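Local coordinates for protein protoporphyrinogen oxidase (Exiguobacterium sibiricum, PDB 3LOV) that probably oxidises coproporphyrinogen III to coproporphyrin III with bound FAD and molecular oxygen, a late step of heme b biosynthesis, at residues A20-R25 and S453-I458. Residues are numbered along the deposited sequence; the frame is centred on the assembly and turned at random.
Sequences AYYAER and SAKTMI
Lys455 meets Tyr22 with its aliphatic chain, an instance of how a lysine can pack against an aromatic ring between two helices. Its CG sits 3.8 Å from the ring centroid and only 1° off the normal, a CH-pi contact, while CB comes 3.7 Å from Tyr22 CE2. With CG anti to the backbone N (chi1 -164°), the two side chains cross at about a right angle, the methylenes of Lys455 lying over one face of the ring; on the opposite face, offset toward the rim, lies Tyr21 CD2. Replacing Tyr22 by an alanine is likely to leave those methylenes without the ring they lie on and to open a gap where it packed. A turn later Ile458 packs against the backbone of 20-25, its CG2 3.7 Å from Ala23 CA. The same methyl touches Tyr22 CB, and CD1 meets Ala23 CB. The axes of 20-25 and 453-458 approach to 9.0 Å and run roughly parallel, crossing at -31°. Helix 14-26, which carries the FAD-binding Thr15, thus packs beside helix 447-463; Ala23 rests on Leu7 of strand 6-10, while Leu72 and Ile68 of helix 68-75 touch Tyr22 and Lys455 respectively.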
ATOM      1  N   ALA A  20       5.945  18.598  -5.413  1.00 21.10           N
ATOM      2  CA  ALA A  20       6.537  19.935  -5.307  1.00 20.73           C
ATOM      3  C   ALA A  20       7.998  19.851  -5.754  1.00 22.06           C
ATOM      4  O   ALA A  20       8.489  20.775  -6.419  1.00 19.79           O
ATOM      5  CB  ALA A  20       6.447  20.464  -3.908  1.00 17.74           C
ATOM      6  N   TYR A  21       8.655  18.746  -5.368  1.00 20.38           N
ATOM      7  CA  TYR A  21      10.065  18.482  -5.646  1.00 22.46           C
ATOM      8  C   TYR A  21      10.250  18.471  -7.134  1.00 24.60           C
ATOM      9  O   TYR A  21      11.139  19.140  -7.668  1.00 24.63           O
ATOM     10  CB  TYR A  21      10.513  17.124  -5.060  1.00 23.93           C
ATOM     11  CG  TYR A  21      11.937  16.746  -5.455  1.00 30.02           C
ATOM     12  CD1 TYR A  21      13.039  17.244  -4.762  1.00 27.03           C
ATOM     13  CD2 TYR A  21      12.177  15.906  -6.544  1.00 23.86           C
ATOM     14  CE1 TYR A  21      14.341  16.918  -5.162  1.00 20.79           C
ATOM     15  CE2 TYR A  21      13.445  15.592  -6.938  1.00 24.05           C
ATOM     16  CZ  TYR A  21      14.527  16.088  -6.232  1.00 26.60           C
ATOM     17  OH  TYR A  21      15.798  15.777  -6.634  1.00 31.42           O
ATOM     18  N   TYR A  22       9.420  17.691  -7.814  1.00 22.91           N
ATOM     19  CA  TYR A  22       9.546  17.567  -9.251  1.00 23.19           C
ATOM     20  C   TYR A  22       9.118  18.860  -9.947  1.00 24.65           C
ATOM     21  O   TYR A  22       9.671  19.190 -10.986  1.00 23.28           O
ATOM     22  CB  TYR A  22       8.721  16.401  -9.798  1.00 23.94           C
ATOM     23  CG  TYR A  22       9.196  15.038  -9.376  1.00 23.29           C
ATOM     24  CD1 TYR A  22      10.485  14.618  -9.662  1.00 28.79           C
ATOM     25  CD2 TYR A  22       8.342  14.152  -8.713  1.00 26.89           C
ATOM     26  CE1 TYR A  22      10.935  13.357  -9.280  1.00 22.13           C
ATOM     27  CE2 TYR A  22       8.780  12.875  -8.314  1.00 16.74           C
ATOM     28  CZ  TYR A  22      10.090  12.501  -8.595  1.00 29.41           C
ATOM     29  OH  TYR A  22      10.549  11.265  -8.220  1.00 20.56           O
ATOM     30  N   ALA A  23       8.114  19.561  -9.404  1.00 22.03           N
ATOM     31  CA  ALA A  23       7.656  20.815  -9.995  1.00 24.43           C
ATOM     32  C   ALA A  23       8.748  21.866  -9.897  1.00 25.19           C
ATOM     33  O   ALA A  23       8.897  22.665 -10.824  1.00 25.66           O
ATOM     34  CB  ALA A  23       6.293  21.363  -9.338  1.00 19.58           C
ATOM     35  N   GLU A  24       9.492  21.898  -8.788  1.00 26.21           N
ATOM     36  CA  GLU A  24      10.569  22.915  -8.671  1.00 30.55           C
ATOM     37  C   GLU A  24      11.555  22.770  -9.839  1.00 31.17           C
ATOM     38  O   GLU A  24      11.929  23.756 -10.455  1.00 34.25           O
ATOM     39  CB  GLU A  24      11.271  22.903  -7.309  1.00 29.39           C
ATOM     40  CG  GLU A  24      10.421  23.531  -6.213  1.00 26.00           C
ATOM     41  CD  GLU A  24      11.163  23.884  -4.942  1.00 31.71           C
ATOM     42  OE1 GLU A  24      12.388  23.613  -4.845  1.00 24.98           O
ATOM     43  OE2 GLU A  24      10.493  24.462  -4.022  1.00 26.94           O
ATOM     44  N   ARG A  25      11.843  21.538 -10.221  1.00 31.55           N
ATOM     45  CA  ARG A  25      12.821  21.279 -11.267  0.50 33.01           C
ATOM     46  C   ARG A  25      12.239  21.433 -12.655  1.00 32.83           C
ATOM     47  O   ARG A  25      12.895  21.965 -13.528  1.00 35.65           O
ATOM     48  CB  ARG A  25      13.424  19.894 -11.105  0.50 33.20           C
ATOM     49  CG  ARG A  25      14.582  19.898 -10.154  0.50 37.38           C
ATOM     50  CD  ARG A  25      14.490  18.779  -9.139  0.50 40.14           C
ATOM     51  NE  ARG A  25      15.331  19.093  -7.996  0.50 37.51           N
ATOM     52  CZ  ARG A  25      14.901  19.724  -6.913  0.50 37.05           C
ATOM     53  NH1 ARG A  25      13.632  20.077  -6.804  0.50 32.64           N
ATOM     54  NH2 ARG A  25      15.738  19.973  -5.927  0.50 34.25           N
ATOM     55  N   SER A 453       3.147   8.755  -9.721  1.00 18.57           N
ATOM     56  CA  SER A 453       1.886   9.430 -10.045  1.00 17.84           C
ATOM     57  C   SER A 453       2.150  10.940 -10.045  1.00 18.13           C
ATOM     58  O   SER A 453       1.836  11.628 -11.032  1.00 17.10           O
ATOM     59  CB  SER A 453       0.777   9.033  -9.029  1.00 18.74           C
ATOM     60  OG  SER A 453      -0.483   9.638  -9.285  1.00 21.83           O
ATOM     61  N   ALA A 454       2.765  11.430  -8.977  1.00 15.79           N
ATOM     62  CA  ALA A 454       3.202  12.837  -8.894  1.00 19.40           C
ATOM     63  C   ALA A 454       4.110  13.232 -10.087  1.00 23.43           C
ATOM     64  O   ALA A 454       3.829  14.209 -10.763  1.00 20.28           O
ATOM     65  CB  ALA A 454       3.927  13.140  -7.542  1.00 16.81           C
ATOM     66  N   LYS A 455       5.177  12.471 -10.350  1.00 24.45           N
ATOM     67  CA  LYS A 455       6.108  12.811 -11.430  1.00 23.96           C
ATOM     68  C   LYS A 455       5.414  12.866 -12.795  1.00 25.86           C
ATOM     69  O   LYS A 455       5.585  13.833 -13.558  1.00 19.83           O
ATOM     70  CB  LYS A 455       7.247  11.809 -11.489  1.00 27.13           C
ATOM     71  CG  LYS A 455       8.471  12.270 -12.315  1.00 29.30           C
ATOM     72  CD  LYS A 455       9.399  11.078 -12.579  1.00 32.42           C
ATOM     73  CE  LYS A 455      10.815  11.502 -12.963  1.00 38.51           C
ATOM     74  NZ  LYS A 455      10.816  12.839 -13.575  1.00 41.65           N
ATOM     75  N   THR A 456       4.626  11.845 -13.121  1.00 23.92           N
ATOM     76  CA  THR A 456       3.926  11.886 -14.404  1.00 24.10           C
ATOM     77  C   THR A 456       2.931  13.078 -14.469  1.00 24.09           C
ATOM     78  O   THR A 456       2.784  13.687 -15.524  1.00 21.88           O
ATOM     79  CB  THR A 456       3.210  10.558 -14.694  1.00 26.07           C
ATOM     80  OG1 THR A 456       4.126   9.494 -14.443  1.00 31.31           O
ATOM     81  CG2 THR A 456       2.765  10.465 -16.143  1.00 28.46           C
HETATM   82  N   MSE A 457       2.225  13.419 -13.385  1.00 22.33           N
HETATM   83  CA  MSE A 457       1.296  14.544 -13.513  1.00 25.55           C
HETATM   84  C   MSE A 457       2.065  15.867 -13.624  1.00 25.85           C
HETATM   85  O   MSE A 457       1.725  16.710 -14.440  1.00 23.97           O
HETATM   86  CB  MSE A 457       0.237  14.601 -12.420  1.00 24.47           C
HETATM   87  CG  MSE A 457      -0.757  13.459 -12.479  1.00 27.40           C
HETATM   88 SE   MSE A 457      -1.801  13.431 -14.108  0.75 24.36          SE
HETATM   89  CE  MSE A 457      -1.154  11.849 -15.052  1.00 21.53           C
ATOM     90  N   ILE A 458       3.126  16.043 -12.856  1.00 27.64           N
ATOM     91  CA  ILE A 458       3.946  17.256 -13.028  1.00 31.35           C
ATOM     92  C   ILE A 458       4.448  17.382 -14.476  1.00 32.40           C
ATOM     93  O   ILE A 458       4.304  18.449 -15.083  1.00 34.42           O
ATOM     94  CB  ILE A 458       5.131  17.338 -11.980  1.00 29.64           C
ATOM     95  CG1 ILE A 458       4.577  17.562 -10.583  1.00 29.32           C
ATOM     96  CG2 ILE A 458       6.176  18.407 -12.357  1.00 30.29           C
ATOM     97  CD1 ILE A 458       3.521  18.610 -10.474  1.00 29.57           C
TER